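Local coordinates for protein putative transcription factor (Chaetomium thermophilum, PDB 5D5W) that binds heat-shock-element DNA through its HSF-type DNA-binding domain, the part present in this chain, and probably regulates genes that respond to osmotic and oxidative stress, at residues 16-19 against 20-24; 41-44 against 45-49; 55-58 against 59-63. All blocks are in the same frame, centred on the assembly; numbering follows the deposited sequence.

Contact 1: 16-19 against 20-24; sequences SYHS and VVRWS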
loop_
_atom_site.group_PDB
_atom_site.type_symbol
_atom_site.label_atom_id
_atom_site.label_comp_id
_atom_site.label_asym_id
_atom_site.label_seq_id
_atom_site.Cartn_x
_atom_site.Cartn_y
_atom_site.Cartn_z
ATOM N N SER B 16 22.992 1.037 4.533
ATOM C CA SER B 16 22.404 2.292 4.056
ATOM C C SER B 16 20.928 2.330 4.420
ATOM O O SER B 16 20.411 3.358 4.867
ATOM C CB SER B 16 22.530 2.428 2.538
ATOM O OG SER B 16 23.822 2.077 2.090
ATOM N N TYR B 17 20.266 1.189 4.247
ATOM C CA TYR B 17 18.827 1.088 4.463
ATOM C C TYR B 17 18.440 0.821 5.913
ATOM O O TYR B 17 17.265 0.786 6.228
ATOM C CB TYR B 17 18.248 -0.025 3.585
ATOM C CG TYR B 17 18.682 0.019 2.131
ATOM C CD1 TYR B 17 18.881 1.229 1.474
ATOM C CD2 TYR B 17 18.869 -1.151 1.409
ATOM C CE1 TYR B 17 19.267 1.267 0.145
ATOM C CE2 TYR B 17 19.253 -1.122 0.082
ATOM C CZ TYR B 17 19.446 0.092 -0.549
ATOM O OH TYR B 17 19.829 0.153 -1.880
ATOM N N HIS B 18 19.412 0.652 6.800
ATOM C CA HIS B 18 19.134 0.107 8.123
ATOM C C HIS B 18 17.892 0.707 8.783
ATOM O O HIS B 18 17.135 0.001 9.452
ATOM C CB HIS B 18 20.355 0.268 9.043
ATOM C CG HIS B 18 20.166 -0.336 10.406
ATOM N ND1 HIS B 18 20.365 -1.676 10.663
ATOM C CD2 HIS B 18 19.781 0.217 11.584
ATOM C CE1 HIS B 18 20.116 -1.921 11.937
ATOM N NE2 HIS B 18 19.758 -0.791 12.519
ATOM N N SER B 19 17.688 2.007 8.599
ATOM C CA SER B 19 16.614 2.726 9.292
ATOM C C SER B 19 15.224 2.353 8.782
ATOM O O SER B 19 14.254 2.382 9.540
ATOM C CB SER B 19 16.822 4.236 9.142
ATOM O OG SER B 19 16.916 4.594 7.771
ATOM N N VAL B 20 15.147 1.995 7.501
ATOM C CA VAL B 20 13.873 1.745 6.826
ATOM C C VAL B 20 13.611 0.277 6.447
ATOM O O VAL B 20 12.455 -0.124 6.334
ATOM C CB VAL B 20 13.727 2.643 5.577
ATOM C CG1 VAL B 20 14.038 4.094 5.939
ATOM C CG2 VAL B 20 14.628 2.171 4.444
ATOM N N VAL B 21 14.662 -0.510 6.225
ATOM C CA VAL B 21 14.529 -1.959 6.042
ATOM C C VAL B 21 15.706 -2.668 6.713
ATOM O O VAL B 21 16.866 -2.363 6.405
ATOM C CB VAL B 21 14.512 -2.362 4.549
ATOM C CG1 VAL B 21 14.368 -3.873 4.389
ATOM C CG2 VAL B 21 13.388 -1.664 3.820
ATOM N N ARG B 22 15.411 -3.616 7.609
ATOM C CA ARG B 22 16.460 -4.378 8.300
ATOM C C ARG B 22 15.978 -5.728 8.823
ATOM O O ARG B 22 14.782 -5.986 8.886
ATOM C CB ARG B 22 17.022 -3.559 9.469
ATOM C CG ARG B 22 16.023 -3.259 10.583
ATOM C CD ARG B 22 16.705 -2.561 11.752
ATOM N NE ARG B 22 15.804 -2.278 12.871
ATOM C CZ ARG B 22 14.911 -1.285 12.908
ATOM N NH1 ARG B 22 14.755 -0.456 11.873
ATOM N NH2 ARG B 22 14.156 -1.127 13.991
ATOM N N TRP B 23 16.928 -6.577 9.207
ATOM C CA TRP B 23 16.629 -7.831 9.898
ATOM C C TRP B 23 16.089 -7.542 11.290
ATOM O O TRP B 23 16.498 -6.582 11.948
ATOM C CB TRP B 23 17.882 -8.705 10.054
ATOM C CG TRP B 23 18.452 -9.262 8.783
ATOM C CD1 TRP B 23 19.557 -8.817 8.118
ATOM C CD2 TRP B 23 17.961 -10.382 8.036
ATOM N NE1 TRP B 23 19.775 -9.579 6.991
ATOM C CE2 TRP B 23 18.812 -10.548 6.920
ATOM C CE3 TRP B 23 16.881 -11.257 8.197
ATOM C CZ2 TRP B 23 18.617 -11.549 5.973
ATOM C CZ3 TRP B 23 16.691 -12.262 7.256
ATOM C CH2 TRP B 23 17.557 -12.398 6.162
ATOM N N SER B 24 15.178 -8.391 11.742
ATOM C CA SER B 24 14.723 -8.356 13.119
ATOM C C SER B 24 15.887 -8.769 14.001
ATOM O O SER B 24 16.682 -9.623 13.620
ATOM C CB SER B 24 13.556 -9.320 13.333
ATOM O OG SER B 24 14.015 -10.650 13.491
#
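His18 swings its CG anti to the backbone nitrogen (chi1 -177°), while Arg22 takes the more hindered rotamer, with CG lodged between N and the carbonyl carbon (chi1 64°). Together these torsions bring Arg22 CD over one face of the imidazole. This carbon lies 3.7 Å from the centroid of the His18 ring and is displaced toward its rim, a CH-pi contact. From CG to NE the chain is extended, and its far end reaches back to the backbone: Arg22 NH1 gives a weak hydrogen bond of 3.4 Å to His18 O, which lies near the guanidinium plane at its edge. Arginine suits this place because an apolar stem can cover a ring while the guanidinium can still reach a main-chain carbonyl, here only weakly.

The turn itself is held by one oxygen with two donors. Tyr17 O accepts Val20 N at 2.8 Å and Val21 N at 2.9 Å, from opposite faces of its carbonyl plane, the second bond almost straight at 175°. On the buried side, Val20 CG2 packs 4.3 Å from Tyr17 CB, and both residues rest on Ile42 of helix 35-46, where the Tyr17 hydroxyl bonds His46 NE2. This is a tight turn that starts edge strand 21-23 of the antiparallel sheet, in the winged helix-turn-helix fold of HSF-type domains, well away from the DNA.

Contact 2: 41-44 against 45-49; sequences TILP and KHFKH. With nucleotides of chain A.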
loop_
_atom_site.group_PDB
_atom_site.type_symbol
_atom_site.label_atom_id
_atom_site.label_comp_id
_atom_site.label_asym_id
_atom_site.label_seq_id
_atom_site.Cartn_x
_atom_site.Cartn_y
_atom_site.Cartn_z
ATOM N N THR B 41 12.075 4.943 -2.921
ATOM C CA THR B 41 13.520 5.007 -3.188
ATOM C C THR B 41 14.184 3.647 -3.375
ATOM O O THR B 41 14.983 3.465 -4.287
ATOM C CB THR B 41 14.258 5.716 -2.035
ATOM O OG1 THR B 41 13.586 6.940 -1.713
ATOM C CG2 THR B 41 15.709 6.001 -2.407
ATOM N N ILE B 42 13.853 2.702 -2.501
ATOM C CA ILE B 42 14.533 1.402 -2.442
ATOM C C ILE B 42 13.849 0.339 -3.312
ATOM O O ILE B 42 14.515 -0.395 -4.057
ATOM C CB ILE B 42 14.635 0.919 -0.985
ATOM C CG1 ILE B 42 15.372 1.972 -0.150
ATOM C CG2 ILE B 42 15.368 -0.411 -0.916
ATOM C CD1 ILE B 42 15.149 1.856 1.338
ATOM N N LEU B 43 12.524 0.256 -3.241
ATOM C CA LEU B 43 11.806 -0.667 -4.125
ATOM C C LEU B 43 12.245 -0.522 -5.579
ATOM O O LEU B 43 12.594 -1.513 -6.203
ATOM C CB LEU B 43 10.287 -0.501 -4.013
ATOM C CG LEU B 43 9.584 -1.365 -2.974
ATOM C CD1 LEU B 43 8.082 -1.130 -3.049
ATOM C CD2 LEU B 43 9.911 -2.839 -3.180
ATOM N N PRO B 44 12.266 0.712 -6.115
ATOM C CA PRO B 44 12.638 0.871 -7.523
ATOM C C PRO B 44 14.111 0.605 -7.821
ATOM O O PRO B 44 14.464 0.350 -8.982
ATOM C CB PRO B 44 12.300 2.338 -7.830
ATOM C CG PRO B 44 11.657 2.899 -6.609
ATOM C CD PRO B 44 12.029 2.012 -5.468
ATOM N N LYS B 45 14.964 0.689 -6.801
ATOM C CA LYS B 45 16.374 0.350 -6.974
ATOM C C LYS B 45 16.506 -1.137 -7.280
ATOM O O LYS B 45 17.223 -1.522 -8.206
ATOM C CB LYS B 45 17.200 0.696 -5.728
ATOM C CG LYS B 45 17.676 2.139 -5.657
ATOM C CD LYS B 45 18.392 2.416 -4.341
ATOM C CE LYS B 45 18.544 3.906 -4.075
ATOM N NZ LYS B 45 19.020 4.166 -2.686
ATOM N N HIS B 46 15.793 -1.960 -6.513
ATOM C CA HIS B 46 15.934 -3.413 -6.593
ATOM C C HIS B 46 14.897 -4.102 -7.494
ATOM O O HIS B 46 15.150 -5.188 -7.998
ATOM C CB HIS B 46 15.909 -4.003 -5.180
ATOM C CG HIS B 46 17.019 -3.500 -4.306
ATOM N ND1 HIS B 46 18.108 -4.273 -3.960
ATOM C CD2 HIS B 46 17.221 -2.292 -3.727
ATOM C CE1 HIS B 46 18.926 -3.567 -3.201
ATOM N NE2 HIS B 46 18.411 -2.360 -3.046
ATOM N N PHE B 47 13.750 -3.471 -7.724
ATOM C CA PHE B 47 12.648 -4.126 -8.433
ATOM C C PHE B 47 12.120 -3.257 -9.569
ATOM O O PHE B 47 12.644 -2.170 -9.818
ATOM C CB PHE B 47 11.548 -4.488 -7.430
ATOM C CG PHE B 47 11.995 -5.477 -6.385
ATOM C CD1 PHE B 47 12.108 -6.825 -6.692
ATOM C CD2 PHE B 47 12.319 -5.062 -5.107
ATOM C CE1 PHE B 47 12.529 -7.741 -5.741
ATOM C CE2 PHE B 47 12.743 -5.972 -4.152
ATOM C CZ PHE B 47 12.848 -7.313 -4.467
ATOM N N LYS B 48 11.092 -3.740 -10.261
ATOM C CA LYS B 48 10.578 -3.084 -11.466
ATOM C C LYS B 48 9.325 -2.229 -11.197
ATOM O O LYS B 48 8.513 -2.001 -12.101
ATOM C CB LYS B 48 10.268 -4.139 -12.542
ATOM C CG LYS B 48 11.348 -5.200 -12.756
ATOM C CD LYS B 48 10.873 -6.256 -13.753
ATOM C CE LYS B 48 11.854 -7.413 -13.913
ATOM N NZ LYS B 48 11.355 -8.470 -14.851
ATOM N N HIS B 49 9.180 -1.748 -9.964
ATOM C CA HIS B 49 7.999 -0.984 -9.552
ATOM C C HIS B 49 8.325 -0.180 -8.298
ATOM O O HIS B 49 9.405 -0.326 -7.736
ATOM C CB HIS B 49 6.847 -1.934 -9.234
ATOM C CG HIS B 49 7.157 -2.869 -8.114
ATOM N ND1 HIS B 49 6.653 -2.710 -6.844
ATOM C CD2 HIS B 49 7.961 -3.955 -8.063
ATOM C CE1 HIS B 49 7.123 -3.663 -6.060
ATOM N NE2 HIS B 49 7.919 -4.434 -6.777
ATOM P P DT A 3 8.472 -7.248 -9.793
ATOM O OP1 DT A 3 9.498 -6.177 -9.903
ATOM O OP2 DT A 3 8.234 -7.918 -8.484
ATOM O "O5'" DT A 3 7.087 -6.676 -10.324
ATOM C "C5'" DT A 3 7.036 -6.032 -11.604
ATOM C "C4'" DT A 3 5.604 -5.735 -11.975
ATOM O "O4'" DT A 3 4.895 -6.974 -12.189
ATOM C "C3'" DT A 3 4.815 -4.969 -10.912
ATOM O "O3'" DT A 3 4.280 -3.791 -11.513
ATOM C "C2'" DT A 3 3.729 -5.941 -10.484
ATOM C "C1'" DT A 3 3.584 -6.838 -11.695
ATOM N N1 DT A 3 3.070 -8.195 -11.419
ATOM C C2 DT A 3 2.003 -8.675 -12.147
ATOM O O2 DT A 3 1.436 -8.022 -13.009
ATOM N N3 DT A 3 1.618 -9.951 -11.824
ATOM C C4 DT A 3 2.175 -10.771 -10.860
ATOM O O4 DT A 3 1.713 -11.892 -10.670
ATOM C C5 DT A 3 3.293 -10.206 -10.142
ATOM C C7 DT A 3 3.970 -11.026 -9.089
ATOM C C6 DT A 3 3.680 -8.965 -10.454
ATOM P P DT A 4 3.460 -2.752 -10.645
ATOM O OP1 DT A 4 3.719 -1.403 -11.203
ATOM O OP2 DT A 4 3.715 -3.036 -9.207
ATOM O "O5'" DT A 4 1.944 -3.125 -10.968
ATOM C "C5'" DT A 4 1.472 -3.175 -12.327
ATOM C "C4'" DT A 4 0.034 -3.636 -12.359
ATOM O "O4'" DT A 4 -0.051 -5.060 -12.103
ATOM C "C3'" DT A 4 -0.863 -2.963 -11.321
ATOM O "O3'" DT A 4 -2.016 -2.449 -11.986
ATOM C "C2'" DT A 4 -1.211 -4.076 -10.347
ATOM C "C1'" DT A 4 -1.138 -5.305 -11.233
ATOM N N1 DT A 4 -0.891 -6.593 -10.550
ATOM C C2 DT A 4 -1.608 -7.694 -10.961
ATOM O O2 DT A 4 -2.445 -7.654 -11.849
ATOM N N3 DT A 4 -1.318 -8.849 -10.282
ATOM C C4 DT A 4 -0.393 -9.013 -9.269
ATOM O O4 DT A 4 -0.225 -10.120 -8.768
ATOM C C5 DT A 4 0.326 -7.821 -8.894
ATOM C C7 DT A 4 1.329 -7.900 -7.790
ATOM C C6 DT A 4 0.048 -6.687 -9.546
#
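Ile42 O receives His46 N at 3.2 Å and Leu43 O receives Phe47 N at 2.7 Å, the final turn of a helix kinked at Pro44, whose nitrogen has no hydrogen to offer; beyond it the chain folds back until His49 O meets Pro44 CA in a CA-H...O contact.

On the outer side Lys45 runs alongside Thr41, its CG 3.3 Å from Thr41 O; the extended chain passes along that carbonyl and its end comes to the methyl CG2 of Thr41. His46 lies beside Ile42 and points the same way, Ile42 O facing the ring's edge in plane, with Tyr17 as the partner of its NE2. Inward, the two branches of Leu43 divide their work: CD2 packs 3.8 Å from Phe47 CD2, and CD1 lies 4.0 Å from His49 CE1.

The chi1 of His49, 61°, sets its ring between those methyls and the DNA backbone; OP1 of DT3 of chain A lies at the ring's edge, in its plane, 3.3 Å from His49 CD2. Lys48 N bonds that same OP1 at 2.9 Å, while His49 ND1 pairs with Asn51 N. With an alanine here, Leu43 would probably lose its ring cover and Asn51 N its acceptor, opening a gap beside the phosphates. Residues 47-49 begin the turn between helix 35-46 and helix 52-61 of the helix-turn-helix, and here a main-chain N-H of that turn holds a phosphate.

Contact 3: 55-58 against 59-63; sequences FVRQ and LNKYD. With nucleotides of chain C; nucleotides of chain A.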
loop_
_atom_site.group_PDB
_atom_site.type_symbol
_atom_site.label_atom_id
_atom_site.label_comp_id
_atom_site.label_asym_id
_atom_site.label_seq_id
_atom_site.Cartn_x
_atom_site.Cartn_y
_atom_site.Cartn_z
ATOM N N PHE B 55 5.199 -5.672 -3.743
ATOM C CA PHE B 55 6.244 -6.246 -2.898
ATOM C C PHE B 55 5.631 -7.244 -1.941
ATOM O O PHE B 55 6.154 -8.327 -1.741
ATOM C CB PHE B 55 6.942 -5.142 -2.101
ATOM C CG PHE B 55 8.021 -5.638 -1.176
ATOM C CD1 PHE B 55 9.181 -6.183 -1.680
ATOM C CD2 PHE B 55 7.866 -5.548 0.192
ATOM C CE1 PHE B 55 10.177 -6.640 -0.837
ATOM C CE2 PHE B 55 8.859 -5.991 1.047
ATOM C CZ PHE B 55 10.019 -6.542 0.525
ATOM N N VAL B 56 4.514 -6.862 -1.336
ATOM C CA VAL B 56 3.804 -7.745 -0.434
ATOM C C VAL B 56 3.355 -9.020 -1.155
ATOM O O VAL B 56 3.519 -10.117 -0.627
ATOM C CB VAL B 56 2.599 -7.031 0.200
ATOM C CG1 VAL B 56 1.670 -8.028 0.892
ATOM C CG2 VAL B 56 3.079 -5.979 1.189
ATOM N N ARG B 57 2.798 -8.875 -2.353
ATOM C CA ARG B 57 2.315 -10.025 -3.119
ATOM C C ARG B 57 3.412 -11.043 -3.355
ATOM O O ARG B 57 3.194 -12.228 -3.179
ATOM C CB ARG B 57 1.757 -9.594 -4.470
ATOM C CG ARG B 57 1.172 -10.739 -5.296
ATOM C CD ARG B 57 -0.243 -11.091 -4.865
ATOM N NE ARG B 57 -0.712 -12.357 -5.435
ATOM C CZ ARG B 57 -0.383 -13.567 -4.975
ATOM N NH1 ARG B 57 0.431 -13.708 -3.937
ATOM N NH2 ARG B 57 -0.869 -14.656 -5.562
ATOM N N GLN B 58 4.585 -10.578 -3.767
ATOM C CA GLN B 58 5.727 -11.468 -3.983
ATOM C C GLN B 58 6.119 -12.212 -2.714
ATOM O O GLN B 58 6.531 -13.363 -2.759
ATOM C CB GLN B 58 6.942 -10.674 -4.485
ATOM C CG GLN B 58 6.949 -10.375 -5.980
ATOM C CD GLN B 58 7.275 -11.602 -6.818
ATOM O OE1 GLN B 58 6.443 -12.502 -6.980
ATOM N NE2 GLN B 58 8.487 -11.647 -7.352
ATOM N N LEU B 59 6.026 -11.539 -1.580
ATOM C CA LEU B 59 6.372 -12.166 -0.326
ATOM C C LEU B 59 5.390 -13.301 -0.037
ATOM O O LEU B 59 5.814 -14.386 0.314
ATOM C CB LEU B 59 6.413 -11.127 0.811
ATOM C CG LEU B 59 7.565 -10.097 0.772
ATOM C CD1 LEU B 59 7.256 -8.895 1.646
ATOM C CD2 LEU B 59 8.900 -10.695 1.189
ATOM N N ASN B 60 4.090 -13.067 -0.196
ATOM C CA ASN B 60 3.092 -14.148 -0.039
ATOM C C ASN B 60 3.192 -15.239 -1.115
ATOM O O ASN B 60 2.831 -16.387 -0.881
ATOM C CB ASN B 60 1.661 -13.593 -0.048
ATOM C CG ASN B 60 1.299 -12.866 1.225
ATOM O OD1 ASN B 60 0.534 -11.909 1.200
ATOM N ND2 ASN B 60 1.834 -13.326 2.352
ATOM N N LYS B 61 3.679 -14.874 -2.292
ATOM C CA LYS B 61 3.832 -15.810 -3.405
ATOM C C LYS B 61 4.925 -16.825 -3.115
ATOM O O LYS B 61 4.793 -17.979 -3.474
ATOM C CB LYS B 61 4.161 -15.053 -4.700
ATOM C CG LYS B 61 3.572 -15.669 -5.960
ATOM C CD LYS B 61 3.812 -14.775 -7.174
ATOM C CE LYS B 61 2.990 -15.203 -8.389
ATOM N NZ LYS B 61 3.563 -14.721 -9.688
ATOM N N TYR B 62 6.006 -16.379 -2.482
ATOM C CA TYR B 62 7.123 -17.247 -2.100
ATOM C C TYR B 62 7.058 -17.725 -0.636
ATOM O O TYR B 62 8.068 -18.137 -0.055
ATOM C CB TYR B 62 8.445 -16.514 -2.323
ATOM C CG TYR B 62 8.896 -16.439 -3.757
ATOM C CD1 TYR B 62 9.942 -17.222 -4.216
ATOM C CD2 TYR B 62 8.287 -15.580 -4.646
ATOM C CE1 TYR B 62 10.366 -17.144 -5.528
ATOM C CE2 TYR B 62 8.708 -15.495 -5.957
ATOM C CZ TYR B 62 9.746 -16.277 -6.384
ATOM O OH TYR B 62 10.154 -16.187 -7.690
ATOM N N ASP B 63 5.877 -17.640 -0.039
ATOM C CA ASP B 63 5.597 -18.280 1.242
ATOM C C ASP B 63 6.141 -17.530 2.475
ATOM O O ASP B 63 6.383 -18.142 3.524
ATOM C CB ASP B 63 6.071 -19.748 1.206
ATOM C CG ASP B 63 5.273 -20.659 2.133
ATOM O OD1 ASP B 63 4.039 -20.484 2.241
ATOM O OD2 ASP B 63 5.889 -21.566 2.742
ATOM P P DA C 7 -1.180 -17.641 0.404
ATOM O OP1 DA C 7 -1.008 -19.091 0.681
ATOM O OP2 DA C 7 0.015 -16.816 0.087
ATOM O "O5'" DA C 7 -2.246 -17.469 -0.765
ATOM C "C5'" DA C 7 -3.628 -17.801 -0.524
ATOM C "C4'" DA C 7 -4.461 -17.556 -1.758
ATOM O "O4'" DA C 7 -4.691 -16.135 -1.908
ATOM C "C3'" DA C 7 -3.817 -18.009 -3.065
ATOM O "O3'" DA C 7 -4.855 -18.518 -3.906
ATOM C "C2'" DA C 7 -3.226 -16.724 -3.611
ATOM C "C1'" DA C 7 -4.294 -15.734 -3.207
ATOM N N9 DA C 7 -3.881 -14.331 -3.147
ATOM C C8 DA C 7 -2.767 -13.791 -2.553
ATOM N N7 DA C 7 -2.676 -12.489 -2.685
ATOM C C5 DA C 7 -3.807 -12.148 -3.414
ATOM C C6 DA C 7 -4.290 -10.918 -3.892
ATOM N N6 DA C 7 -3.676 -9.751 -3.685
ATOM N N1 DA C 7 -5.451 -10.923 -4.581
ATOM C C2 DA C 7 -6.072 -12.094 -4.780
ATOM N N3 DA C 7 -5.707 -13.316 -4.398
ATOM C C4 DA C 7 -4.555 -13.274 -3.709
ATOM P P DG A 2 9.954 -13.945 -10.046
ATOM O OP1 DG A 2 11.304 -13.596 -9.525
ATOM O OP2 DG A 2 8.954 -14.614 -9.172
ATOM O "O5'" DG A 2 9.302 -12.603 -10.598
ATOM C "C5'" DG A 2 10.048 -11.742 -11.474
ATOM C "C4'" DG A 2 9.277 -10.481 -11.785
ATOM O "O4'" DG A 2 8.149 -10.770 -12.646
ATOM C "C3'" DG A 2 8.696 -9.744 -10.580
ATOM O "O3'" DG A 2 8.825 -8.348 -10.872
ATOM C "C2'" DG A 2 7.258 -10.229 -10.542
ATOM C "C1'" DG A 2 6.934 -10.365 -12.022
ATOM N N9 DG A 2 5.908 -11.338 -12.385
ATOM C C8 DG A 2 5.818 -12.642 -11.962
ATOM N N7 DG A 2 4.820 -13.288 -12.502
ATOM C C5 DG A 2 4.232 -12.362 -13.354
ATOM C C6 DG A 2 3.107 -12.485 -14.210
ATOM O O6 DG A 2 2.386 -13.476 -14.401
ATOM N N1 DG A 2 2.842 -11.297 -14.883
ATOM C C2 DG A 2 3.569 -10.137 -14.753
ATOM N N2 DG A 2 3.160 -9.094 -15.493
ATOM N N3 DG A 2 4.630 -10.015 -13.970
ATOM C C4 DG A 2 4.900 -11.157 -13.303
ATOM P P DT C 6 -0.105 -13.450 5.553
ATOM O OP1 DT C 6 0.455 -14.624 6.269
ATOM O OP2 DT C 6 0.797 -12.371 5.082
ATOM O "O5'" DT C 6 -0.940 -13.994 4.314
ATOM C "C5'" DT C 6 -1.967 -14.965 4.532
ATOM C "C4'" DT C 6 -2.642 -15.289 3.224
ATOM O "O4'" DT C 6 -3.378 -14.130 2.795
ATOM C "C3'" DT C 6 -1.697 -15.647 2.073
ATOM O "O3'" DT C 6 -1.942 -16.998 1.666
ATOM C "C2'" DT C 6 -2.026 -14.631 0.988
ATOM C "C1'" DT C 6 -3.395 -14.132 1.391
ATOM N N1 DT C 6 -3.717 -12.772 0.950
ATOM C C2 DT C 6 -4.832 -12.582 0.168
ATOM O O2 DT C 6 -5.561 -13.491 -0.187
ATOM N N3 DT C 6 -5.060 -11.280 -0.192
ATOM C C4 DT C 6 -4.303 -10.175 0.146
ATOM O O4 DT C 6 -4.635 -9.064 -0.251
ATOM C C5 DT C 6 -3.153 -10.446 0.974
ATOM C C7 DT C 6 -2.277 -9.309 1.397
ATOM C C6 DT C 6 -2.922 -11.713 1.334
HETATM O O HOH W 1 0.422 -16.058 -2.437
#
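Most unusual is a guanidinium covered by a base: Arg57 NH1 lies 4.1 Å from Asn60 CB, while C8 of DA7 of chain C sits 3.4 Å above the centre of the Arg57 guanidinium and Arg57 NE bonds O6 of a guanine. A bend at chi2 (81°) turns the group back toward Asn60, where a water accepts from Arg57 NH1 at 2.8 Å and lies within bonding distance of OP2 of DA7 and, weakly, of Asn60 O, which may share its protons. Asparagine offers a short donor: Asn60 ND2 bonds OP2 of DT6 of chain C at 3.1 Å and also serves Phe64 O.

These residues lie on helix 52-61, the recognition helix of the helix-turn-helix, seated in the major groove; Asn60 N to Val56 O, 3.0 Å, is one of four main-chain bonds joining its turns. It ends in a Schellman motif, Asp63 taking the positive phi and Phe64 N returning to Leu59 O.

The face turned to the protein core is apolar. Leu59 CD1 sits over one face of the Phe55 ring, 3.4 Å from CE2, and both press on Leu8. Gln58 lies beside Tyr62, its amide nearly perpendicular to the ring (85°). Gln58 OE1, 3.5 Å from Lys61 CD, is buried without a polar partner at the tyrosine's edge. The Tyr62 hydroxyl reaches OP2 of DG2 of chain A in a bond modelled doubtfully short.

Overall arrangement
From the N terminus, the contacts follow in series along the chain; none nests within or crosses another. Contact 1 closes the turn after helix 3-12 and starts the sheet. Contact 2 finishes helix 35-46 and turns the chain toward helix 52-61, on which contact 3 lies. Neighbours touch: Tyr17 CD1 meets Ile42 CD1 at 3.8 Å, joining contact 1 to contact 2, and Leu43 CD2 meets Phe55 CD1 at 3.7 Å, joining contact 2 to contact 3. Contacts 1 and 3 do not touch; their centres lie about 19 Å apart on opposite sides of the chain's centre. Helix 35-46 thus bridges the sheet's edge and the DNA-reading helix.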